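Local coordinates for protein 3-oxosteroid 1-dehydrogenase (Sterolibacterium denitrificans, PDB 7P18) that probably catalyses the FAD-dependent 1,2-dehydrogenation of 3-oxosteroids to 3-oxo-Delta(1)-steroids, passing the electrons to an acceptor, at residues V441-K452 and P474-G482; H113-H121 and G460-G468. All coordinates share one frame; numbering follows the deposited sequence. Where two conformers were deposited one is given.

Interaction 1. Residues V441-K452 and P474-G482; sequences VELNNQYAQDGK and PNPCLAPIG
Asn445 meets the backbone of Ile481 with both ends of its amide: OD1 takes the N-H of Ile481 at 2.8 Å, nearly straight at 169°, and ND2 gives a hydrogen to Ile481 O at 3.0 Å. With CG beside its own backbone N (chi1 -69°), the amide is carried along the helix flank to the passing loop. Asn444 takes another rotamer, CG anti to the backbone N (chi1 171°), and its ND2 splits its hydrogens between Ala479 O, at 2.9 Å, and Asn445 OD1. That oxygen therefore accepts two N-H groups, from opposite faces of its plane; with the ND2 bond this should hold the amide in one rotation. Here the last three turns of helix 434-450 lie against an irregular loop that leads into strand 486-502. Between the polar grips the packing is apolar: the side chains of Val441 and Ile481 cross at about a right angle, Val441 CG1 4.0 Å from Ile481 CB, and Ala448 CB sits 3.9 Å from Pro480 CD. Leu478 CD1 reaches the helix end, 3.8 Å from Gly451 C. Gly451, with positive phi, leaves the helix there, and Asn475 ND2 binds Gly451 O at 2.9 Å, while Asn475 OD1 closes an Asx turn onto Cys477 N.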
loop_
_atom_site.group_PDB
_atom_site.type_symbol
_atom_site.label_atom_id
_atom_site.label_comp_id
_atom_site.label_asym_id
_atom_site.label_seq_id
_atom_site.Cartn_x
_atom_site.Cartn_y
_atom_site.Cartn_z
ATOM N N VAL A 441 -19.119 -24.168 6.205
ATOM C CA VAL A 441 -20.274 -23.533 5.531
ATOM C C VAL A 441 -21.505 -23.616 6.454
ATOM O O VAL A 441 -22.215 -22.595 6.569
ATOM C CB VAL A 441 -20.522 -24.123 4.134
ATOM C CG1 VAL A 441 -21.882 -23.682 3.596
ATOM C CG2 VAL A 441 -19.408 -23.741 3.166
ATOM N N GLU A 442 -21.749 -24.772 7.079
ATOM C CA GLU A 442 -22.896 -24.951 8.028
ATOM C C GLU A 442 -22.777 -23.941 9.183
ATOM O O GLU A 442 -23.775 -23.279 9.497
ATOM C CB GLU A 442 -22.968 -26.390 8.523
ATOM C CG GLU A 442 -23.512 -27.344 7.479
ATOM C CD GLU A 442 -23.443 -28.827 7.832
ATOM O OE1 GLU A 442 -22.739 -29.181 8.820
ATOM O OE2 GLU A 442 -24.085 -29.633 7.111
ATOM N N LEU A 443 -21.586 -23.785 9.772
ATOM C CA LEU A 443 -21.349 -22.798 10.871
ATOM C C LEU A 443 -21.600 -21.374 10.362
ATOM O O LEU A 443 -22.211 -20.586 11.091
ATOM C CB LEU A 443 -19.937 -22.969 11.434
ATOM C CG LEU A 443 -19.728 -24.234 12.267
ATOM C CD1 LEU A 443 -18.271 -24.420 12.650
ATOM C CD2 LEU A 443 -20.582 -24.214 13.528
ATOM N N ASN A 444 -21.130 -21.051 9.160
ATOM C CA ASN A 444 -21.299 -19.707 8.561
ATOM C C ASN A 444 -22.797 -19.390 8.497
ATOM O O ASN A 444 -23.214 -18.263 8.846
ATOM C CB ASN A 444 -20.715 -19.645 7.150
ATOM C CG ASN A 444 -21.048 -18.371 6.424
ATOM O OD1 ASN A 444 -20.363 -17.364 6.622
ATOM N ND2 ASN A 444 -22.091 -18.388 5.597
ATOM N N ASN A 445 -23.581 -20.356 8.012
ATOM C CA ASN A 445 -25.034 -20.157 7.782
ATOM C C ASN A 445 -25.714 -19.879 9.131
ATOM O O ASN A 445 -26.581 -18.982 9.170
ATOM C CB ASN A 445 -25.586 -21.325 6.947
ATOM C CG ASN A 445 -25.059 -21.292 5.522
ATOM O OD1 ASN A 445 -24.369 -20.341 5.138
ATOM N ND2 ASN A 445 -25.331 -22.335 4.744
ATOM N N GLN A 446 -25.316 -20.575 10.193
ATOM C CA GLN A 446 -25.829 -20.313 11.561
ATOM C C GLN A 446 -25.409 -18.908 12.004
ATOM O O GLN A 446 -26.271 -18.175 12.532
ATOM C CB GLN A 446 -25.294 -21.296 12.589
ATOM C CG GLN A 446 -25.654 -22.756 12.342
ATOM C CD GLN A 446 -24.978 -23.590 13.407
ATOM O OE1 GLN A 446 -24.647 -23.077 14.475
ATOM N NE2 GLN A 446 -24.759 -24.871 13.133
ATOM N N TYR A 447 -24.136 -18.539 11.798
ATOM C CA TYR A 447 -23.605 -17.218 12.204
ATOM C C TYR A 447 -24.383 -16.100 11.496
ATOM O O TYR A 447 -24.713 -15.059 12.128
ATOM C CB TYR A 447 -22.106 -17.112 11.910
ATOM C CG TYR A 447 -21.222 -18.099 12.626
ATOM C CD1 TYR A 447 -21.628 -18.734 13.794
ATOM C CD2 TYR A 447 -19.927 -18.351 12.170
ATOM C CE1 TYR A 447 -20.801 -19.633 14.454
ATOM C CE2 TYR A 447 -19.094 -19.251 12.819
ATOM C CZ TYR A 447 -19.528 -19.895 13.962
ATOM O OH TYR A 447 -18.708 -20.764 14.609
ATOM N N ALA A 448 -24.646 -16.269 10.195
ATOM C CA ALA A 448 -25.295 -15.234 9.366
ATOM C C ALA A 448 -26.723 -14.980 9.887
ATOM O O ALA A 448 -27.177 -13.794 9.837
ATOM C CB ALA A 448 -25.279 -15.606 7.908
ATOM N N GLN A 449 -27.374 -16.014 10.416
ATOM C CA GLN A 449 -28.785 -15.931 10.878
ATOM C C GLN A 449 -28.882 -14.934 12.051
ATOM O O GLN A 449 -29.693 -14.005 11.941
ATOM C CB GLN A 449 -29.341 -17.311 11.234
ATOM C CG GLN A 449 -30.723 -17.231 11.869
ATOM C CD GLN A 449 -31.241 -18.550 12.403
ATOM O OE1 GLN A 449 -31.349 -19.549 11.685
ATOM N NE2 GLN A 449 -31.608 -18.554 13.678
ATOM N N ASP A 450 -28.093 -15.073 13.119
ATOM C CA ASP A 450 -28.186 -14.114 14.251
ATOM C C ASP A 450 -27.054 -13.074 14.218
ATOM O O ASP A 450 -26.981 -12.324 15.186
ATOM C CB ASP A 450 -28.261 -14.852 15.585
ATOM C CG ASP A 450 -26.983 -15.578 15.913
ATOM O OD1 ASP A 450 -26.185 -15.780 14.996
ATOM O OD2 ASP A 450 -26.790 -15.889 17.081
ATOM N N GLY A 451 -26.231 -13.017 13.153
ATOM C CA GLY A 451 -25.234 -11.953 12.897
ATOM C C GLY A 451 -24.000 -12.014 13.792
ATOM O O GLY A 451 -23.332 -10.968 13.949
ATOM N N LYS A 452 -23.687 -13.178 14.367
ATOM C CA LYS A 452 -22.518 -13.347 15.269
ATOM C C LYS A 452 -21.632 -14.496 14.771
ATOM O O LYS A 452 -22.055 -15.668 14.788
ATOM C CB LYS A 452 -22.964 -13.550 16.718
ATOM C CG LYS A 452 -23.810 -12.414 17.288
ATOM C CD LYS A 452 -23.035 -11.128 17.481
ATOM C CE LYS A 452 -23.316 -10.452 18.804
ATOM N NZ LYS A 452 -22.097 -9.775 19.305
ATOM N N PRO A 474 -28.579 -9.121 10.284
ATOM C CA PRO A 474 -28.129 -8.107 11.248
ATOM C C PRO A 474 -26.662 -7.636 11.097
ATOM O O PRO A 474 -26.319 -6.545 11.564
ATOM C CB PRO A 474 -28.247 -8.782 12.620
ATOM C CG PRO A 474 -28.867 -10.131 12.370
ATOM C CD PRO A 474 -28.724 -10.442 10.896
ATOM N N ASN A 475 -25.816 -8.446 10.478
ATOM C CA ASN A 475 -24.352 -8.171 10.326
ATOM C C ASN A 475 -24.048 -7.998 8.842
ATOM O O ASN A 475 -24.195 -8.955 8.072
ATOM C CB ASN A 475 -23.600 -9.303 11.026
ATOM C CG ASN A 475 -22.098 -9.140 11.063
ATOM O OD1 ASN A 475 -21.505 -8.592 10.123
ATOM N ND2 ASN A 475 -21.501 -9.704 12.104
ATOM N N PRO A 476 -23.588 -6.808 8.382
ATOM C CA PRO A 476 -23.376 -6.557 6.958
ATOM C C PRO A 476 -22.202 -7.370 6.389
ATOM O O PRO A 476 -21.978 -7.292 5.206
ATOM C CB PRO A 476 -23.056 -5.064 6.860
ATOM C CG PRO A 476 -22.491 -4.736 8.217
ATOM C CD PRO A 476 -23.170 -5.664 9.202
ATOM N N CYS A 477 -21.461 -8.064 7.253
ATOM C CA CYS A 477 -20.287 -8.892 6.856
ATOM C C CYS A 477 -20.652 -10.379 6.750
ATOM O O CYS A 477 -19.744 -11.178 6.341
ATOM C CB CYS A 477 -19.144 -8.733 7.870
ATOM S SG CYS A 477 -18.484 -7.051 7.914
ATOM N N LEU A 478 -21.862 -10.809 7.147
ATOM C CA LEU A 478 -22.178 -12.258 7.217
ATOM C C LEU A 478 -23.448 -12.552 6.390
ATOM O O LEU A 478 -24.486 -11.887 6.618
ATOM C CB LEU A 478 -22.385 -12.693 8.660
ATOM C CG LEU A 478 -21.164 -12.661 9.577
ATOM C CD1 LEU A 478 -21.573 -13.005 10.996
ATOM C CD2 LEU A 478 -20.073 -13.612 9.076
ATOM N N ALA A 479 -23.371 -13.489 5.443
ATOM C CA ALA A 479 -24.562 -13.992 4.693
ATOM C C ALA A 479 -24.420 -15.488 4.479
ATOM O O ALA A 479 -23.309 -16.034 4.493
ATOM C CB ALA A 479 -24.776 -13.244 3.385
ATOM N N PRO A 480 -25.548 -16.205 4.263
ATOM C CA PRO A 480 -25.495 -17.625 3.935
ATOM C C PRO A 480 -24.727 -17.970 2.658
ATOM O O PRO A 480 -24.691 -17.188 1.736
ATOM C CB PRO A 480 -26.981 -18.022 3.714
ATOM C CG PRO A 480 -27.780 -16.961 4.435
ATOM C CD PRO A 480 -26.936 -15.703 4.359
ATOM N N ILE A 481 -24.157 -19.168 2.651
ATOM C CA ILE A 481 -23.515 -19.796 1.469
ATOM C C ILE A 481 -24.361 -21.032 1.135
ATOM O O ILE A 481 -24.362 -21.973 1.952
ATOM C CB ILE A 481 -22.052 -20.147 1.774
ATOM C CG1 ILE A 481 -21.221 -18.897 2.074
ATOM C CG2 ILE A 481 -21.484 -20.965 0.620
ATOM C CD1 ILE A 481 -19.907 -19.199 2.789
ATOM N N GLY A 482 -25.119 -20.985 0.040
ATOM C CA GLY A 482 -26.033 -22.104 -0.293
ATOM C C GLY A 482 -26.657 -22.054 -1.679
ATOM O O GLY A 482 -27.502 -22.929 -1.944
HETATM O O HOH W 1 -20.485 -14.753 5.561
HETATM O O HOH W 2 -25.983 -11.102 9.207
#

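Interaction 2. Residues H113-H121 and G460-G468; sequences HRYPDYYQH and GNVFDRYYG. With ANB (androsta-1,4-diene-3,17-dione), chain D; PEG (di(hydroxyethyl)ether), chain F.
Tyr115 and Tyr466 pack ring against ring, Tyr466 CE2 lying over the centre of the Tyr115 face with the planes inclined at 31°. The Tyr466 ring in turn receives Tyr115 CA and Pro116 CD over one face, both as CH-pi contacts, the first 4.1 Å from the ring centroid. Tyr467 meets Tyr115 in an offset edge-to-face pair, its edge toward the Tyr115 face with planes at 88°, and its OH donates to Tyr115 OH at 2.9 Å. Phe463, its CG anti to the backbone N (chi1 167°), presents CE1 to the edge of Tyr115 and leans obliquely over the Tyr118 face, Phe463 CE1 3.3 Å from Tyr118 CE1. This aromatic side backs the steroid pocket, where Tyr115 OH stands 3.4 Å from ANB C19. The other end is looser: Gln120 OE1 is 3.6 Å from Val462 CG2, its amide held by NE2 to Asp117 O, and a water bridges Tyr118 O, Gln120 N and, weakly, OD1 of Asn461, the N-cap residue of helix 462-466. At another margin the backbone N-H of Arg114 bonds to O4 of a PEG, probably from the crystallisation liquor. Since Tyr467 OH donates to it, Tyr115 OH accepts at least this bond beside the steroid, so segment 460-468 probably helps position this pocket tyrosine.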
loop_
_atom_site.group_PDB
_atom_site.type_symbol
_atom_site.label_atom_id
_atom_site.label_comp_id
_atom_site.label_asym_id
_atom_site.label_seq_id
_atom_site.Cartn_x
_atom_site.Cartn_y
_atom_site.Cartn_z
ATOM N N HIS A 113 -13.669 10.649 5.782
ATOM C CA HIS A 113 -14.367 10.979 7.048
ATOM C C HIS A 113 -14.915 9.724 7.726
ATOM O O HIS A 113 -15.021 9.708 8.989
ATOM C CB HIS A 113 -15.486 12.019 6.803
ATOM C CG HIS A 113 -14.962 13.297 6.245
ATOM N ND1 HIS A 113 -14.204 14.169 7.008
ATOM C CD2 HIS A 113 -15.099 13.873 5.030
ATOM C CE1 HIS A 113 -13.856 15.203 6.291
ATOM N NE2 HIS A 113 -14.386 15.043 5.056
ATOM N N ARG A 114 -15.273 8.712 6.944
ATOM C CA ARG A 114 -15.945 7.500 7.498
ATOM C C ARG A 114 -14.990 6.305 7.597
ATOM O O ARG A 114 -15.456 5.199 7.975
ATOM C CB ARG A 114 -17.150 7.144 6.618
ATOM C CG ARG A 114 -18.206 8.234 6.537
ATOM C CD ARG A 114 -19.183 7.942 5.400
ATOM N NE ARG A 114 -19.842 6.667 5.626
ATOM C CZ ARG A 114 -20.406 5.920 4.689
ATOM N NH1 ARG A 114 -20.460 6.331 3.429
ATOM N NH2 ARG A 114 -20.945 4.764 5.040
ATOM N N TYR A 115 -13.723 6.473 7.242
ATOM C CA TYR A 115 -12.768 5.338 7.123
ATOM C C TYR A 115 -12.169 5.111 8.504
ATOM O O TYR A 115 -11.320 5.873 8.918
ATOM C CB TYR A 115 -11.683 5.660 6.110
ATOM C CG TYR A 115 -11.063 4.462 5.441
ATOM C CD1 TYR A 115 -10.875 3.245 6.097
ATOM C CD2 TYR A 115 -10.650 4.576 4.134
ATOM C CE1 TYR A 115 -10.319 2.153 5.430
ATOM C CE2 TYR A 115 -10.115 3.492 3.451
ATOM C CZ TYR A 115 -9.930 2.294 4.105
ATOM O OH TYR A 115 -9.398 1.283 3.349
ATOM N N PRO A 116 -12.587 4.081 9.263
ATOM C CA PRO A 116 -12.108 3.897 10.624
ATOM C C PRO A 116 -10.649 3.458 10.700
ATOM O O PRO A 116 -10.170 2.790 9.783
ATOM C CB PRO A 116 -12.984 2.772 11.197
ATOM C CG PRO A 116 -14.106 2.663 10.197
ATOM C CD PRO A 116 -13.500 3.015 8.875
ATOM N N ASP A 117 -9.975 3.867 11.783
ATOM C CA ASP A 117 -8.655 3.289 12.145
ATOM C C ASP A 117 -8.777 1.753 12.212
ATOM O O ASP A 117 -9.851 1.218 12.534
ATOM C CB ASP A 117 -8.159 3.863 13.459
ATOM C CG ASP A 117 -7.737 5.319 13.366
ATOM O OD1 ASP A 117 -7.563 5.828 12.226
ATOM O OD2 ASP A 117 -7.582 5.914 14.433
ATOM N N TYR A 118 -7.687 1.037 11.946
ATOM C CA TYR A 118 -7.758 -0.447 11.803
ATOM C C TYR A 118 -7.926 -1.174 13.129
ATOM O O TYR A 118 -8.276 -2.345 13.104
ATOM C CB TYR A 118 -6.538 -0.923 11.010
ATOM C CG TYR A 118 -6.625 -0.666 9.522
ATOM C CD1 TYR A 118 -7.597 0.147 8.940
ATOM C CD2 TYR A 118 -5.695 -1.239 8.676
ATOM C CE1 TYR A 118 -7.630 0.387 7.575
ATOM C CE2 TYR A 118 -5.724 -1.028 7.311
ATOM C CZ TYR A 118 -6.707 -0.236 6.749
ATOM O OH TYR A 118 -6.677 -0.039 5.393
ATOM N N TYR A 119 -7.541 -0.585 14.263
ATOM C CA TYR A 119 -7.515 -1.279 15.562
ATOM C C TYR A 119 -8.495 -0.585 16.514
ATOM O O TYR A 119 -8.085 0.204 17.376
ATOM C CB TYR A 119 -6.105 -1.308 16.162
ATOM C CG TYR A 119 -5.018 -1.884 15.292
ATOM C CD1 TYR A 119 -5.094 -3.165 14.752
ATOM C CD2 TYR A 119 -3.878 -1.152 15.033
ATOM C CE1 TYR A 119 -4.070 -3.668 13.945
ATOM C CE2 TYR A 119 -2.852 -1.649 14.245
ATOM C CZ TYR A 119 -2.925 -2.933 13.745
ATOM O OH TYR A 119 -1.886 -3.385 12.985
ATOM N N GLN A 120 -9.794 -0.818 16.320
ATOM C CA GLN A 120 -10.827 -0.090 17.084
ATOM C C GLN A 120 -10.744 -0.508 18.564
ATOM O O GLN A 120 -11.219 0.261 19.420
ATOM C CB GLN A 120 -12.211 -0.369 16.506
ATOM C CG GLN A 120 -12.436 0.319 15.169
ATOM C CD GLN A 120 -12.418 1.821 15.256
ATOM O OE1 GLN A 120 -13.124 2.400 16.059
ATOM N NE2 GLN A 120 -11.561 2.461 14.451
ATOM N N HIS A 121 -10.173 -1.669 18.866
ATOM C CA HIS A 121 -10.030 -2.160 20.262
ATOM C C HIS A 121 -8.882 -1.452 21.001
ATOM O O HIS A 121 -8.770 -1.677 22.198
ATOM C CB HIS A 121 -9.818 -3.652 20.262
ATOM C CG HIS A 121 -8.615 -4.064 19.474
ATOM N ND1 HIS A 121 -8.674 -4.277 18.082
ATOM C CD2 HIS A 121 -7.322 -4.245 19.828
ATOM C CE1 HIS A 121 -7.471 -4.636 17.658
ATOM N NE2 HIS A 121 -6.624 -4.595 18.691
ATOM N N GLY A 460 -17.718 -7.502 13.867
ATOM C CA GLY A 460 -17.900 -7.128 15.287
ATOM C C GLY A 460 -17.439 -5.713 15.629
ATOM O O GLY A 460 -17.502 -5.331 16.816
ATOM N N ASN A 461 -16.957 -4.933 14.679
ATOM C CA ASN A 461 -16.515 -3.546 14.931
ATOM C C ASN A 461 -16.715 -2.722 13.669
ATOM O O ASN A 461 -16.934 -3.326 12.621
ATOM C CB ASN A 461 -15.061 -3.533 15.405
ATOM C CG ASN A 461 -14.121 -3.962 14.310
ATOM O OD1 ASN A 461 -13.874 -3.213 13.357
ATOM N ND2 ASN A 461 -13.638 -5.178 14.413
ATOM N N VAL A 462 -16.588 -1.387 13.761
ATOM C CA VAL A 462 -16.921 -0.451 12.646
ATOM C C VAL A 462 -15.913 -0.574 11.506
ATOM O O VAL A 462 -16.290 -0.277 10.384
ATOM C CB VAL A 462 -17.068 1.002 13.121
ATOM C CG1 VAL A 462 -18.245 1.104 14.072
ATOM C CG2 VAL A 462 -15.785 1.555 13.727
ATOM N N PHE A 463 -14.675 -1.002 11.762
ATOM C CA PHE A 463 -13.711 -1.191 10.652
ATOM C C PHE A 463 -14.227 -2.317 9.752
ATOM O O PHE A 463 -14.381 -2.111 8.529
ATOM C CB PHE A 463 -12.277 -1.458 11.130
ATOM C CG PHE A 463 -11.435 -1.952 9.998
ATOM C CD1 PHE A 463 -11.014 -1.105 8.988
ATOM C CD2 PHE A 463 -11.202 -3.305 9.859
ATOM C CE1 PHE A 463 -10.302 -1.593 7.903
ATOM C CE2 PHE A 463 -10.505 -3.788 8.765
ATOM C CZ PHE A 463 -10.043 -2.933 7.805
ATOM N N ASP A 464 -14.487 -3.485 10.321
ATOM C CA ASP A 464 -15.003 -4.656 9.560
ATOM C C ASP A 464 -16.230 -4.236 8.739
ATOM O O ASP A 464 -16.291 -4.502 7.523
ATOM C CB ASP A 464 -15.421 -5.802 10.471
ATOM C CG ASP A 464 -14.313 -6.565 11.164
ATOM O OD1 ASP A 464 -13.232 -6.004 11.309
ATOM O OD2 ASP A 464 -14.613 -7.653 11.655
ATOM N N ARG A 465 -17.162 -3.520 9.364
ATOM C CA ARG A 465 -18.475 -3.200 8.740
ATOM C C ARG A 465 -18.330 -2.125 7.666
ATOM O O ARG A 465 -19.205 -2.052 6.816
ATOM C CB ARG A 465 -19.468 -2.764 9.815
ATOM C CG ARG A 465 -19.794 -3.872 10.800
ATOM C CD ARG A 465 -20.976 -3.577 11.668
ATOM N NE ARG A 465 -20.823 -2.478 12.600
ATOM C CZ ARG A 465 -20.448 -2.588 13.879
ATOM N NH1 ARG A 465 -20.087 -3.750 14.395
ATOM N NH2 ARG A 465 -20.404 -1.507 14.640
ATOM N N TYR A 466 -17.241 -1.356 7.642
ATOM C CA TYR A 466 -17.021 -0.297 6.632
ATOM C C TYR A 466 -17.147 -0.871 5.211
ATOM O O TYR A 466 -17.656 -0.179 4.330
ATOM C CB TYR A 466 -15.669 0.382 6.842
ATOM C CG TYR A 466 -15.382 1.544 5.927
ATOM C CD1 TYR A 466 -16.157 2.694 5.924
ATOM C CD2 TYR A 466 -14.306 1.505 5.060
ATOM C CE1 TYR A 466 -15.878 3.753 5.068
ATOM C CE2 TYR A 466 -14.006 2.553 4.204
ATOM C CZ TYR A 466 -14.802 3.687 4.205
ATOM O OH TYR A 466 -14.416 4.677 3.351
ATOM N N TYR A 467 -16.616 -2.068 4.967
ATOM C CA TYR A 467 -16.602 -2.724 3.645
ATOM C C TYR A 467 -17.595 -3.891 3.616
ATOM O O TYR A 467 -17.492 -4.719 2.699
ATOM C CB TYR A 467 -15.166 -3.125 3.293
ATOM C CG TYR A 467 -14.286 -1.998 2.806
ATOM C CD1 TYR A 467 -14.667 -1.126 1.796
ATOM C CD2 TYR A 467 -13.009 -1.845 3.333
ATOM C CE1 TYR A 467 -13.827 -0.116 1.335
ATOM C CE2 TYR A 467 -12.152 -0.849 2.882
ATOM C CZ TYR A 467 -12.576 0.041 1.916
ATOM O OH TYR A 467 -11.685 0.983 1.518
ATOM N N GLY A 468 -18.491 -3.999 4.597
ATOM C CA GLY A 468 -19.661 -4.892 4.504
ATOM C C GLY A 468 -20.718 -4.342 3.529
ATOM O O GLY A 468 -20.506 -3.271 2.938
HETATM C C1 ANB D . -4.775 -0.027 0.615
HETATM C C10 ANB D . -6.102 0.666 0.535
HETATM C C11 ANB D . -6.559 -0.380 -1.818
HETATM C C12 ANB D . -7.227 -0.239 -3.193
HETATM C C13 ANB D . -8.621 0.345 -3.057
HETATM C C14 ANB D . -8.483 1.723 -2.394
HETATM C C15 ANB D . -9.856 2.375 -2.614
HETATM C C16 ANB D . -10.279 1.881 -4.008
HETATM C C17 ANB D . -9.359 0.723 -4.334
HETATM C C18 ANB D . -9.592 -0.607 -2.319
HETATM C C19 ANB D . -7.120 -0.224 1.302
HETATM C C2 ANB D . -3.865 0.205 1.562
HETATM C C3 ANB D . -3.971 1.379 2.428
HETATM C C4 ANB D . -4.995 2.333 2.023
HETATM C C5 ANB D . -6.019 2.013 1.219
HETATM C C6 ANB D . -7.178 2.953 1.037
HETATM C C7 ANB D . -7.665 3.051 -0.401
HETATM C C8 ANB D . -7.895 1.665 -0.988
HETATM C C9 ANB D . -6.554 0.896 -0.959
HETATM O O1 ANB D . -3.227 1.560 3.401
HETATM O O2 ANB D . -9.261 0.191 -5.416
HETATM C C1 PEG F . -18.799 11.842 4.473
HETATM O O1 PEG F . -19.558 11.360 5.576
HETATM C C2 PEG F . -18.357 10.731 3.554
HETATM O O2 PEG F . -17.028 10.960 3.081
HETATM C C3 PEG F . -16.011 10.247 3.799
HETATM C C4 PEG F . -16.045 8.781 3.497
HETATM O O4 PEG F . -14.912 8.064 3.977
HETATM O O HOH W 3 -10.990 -2.727 14.419
#

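In the fold
From the N terminus, the chain first reaches 113-121, in the loop between strands 109-111 and 131-138, whose partner comes only after another 338 residues; interaction 2 is thus a long-range closure, joining the steroid pocket wall to helix 462-466. Interaction 1 closes a far shorter loop of 21 residues between the end of helix 434-450 and the approach to strand 486-502. Segment 460-468 lies inside that short loop while 113-121 lies far outside it, so the two contacts cross rather than nest. They also touch: Cys477 SG packs 3.4 Å from Asp464 O, and Pro476 lies against Arg465. Helix 434-450 is thereby linked, through 474-482 and helix 462-466, to the pocket.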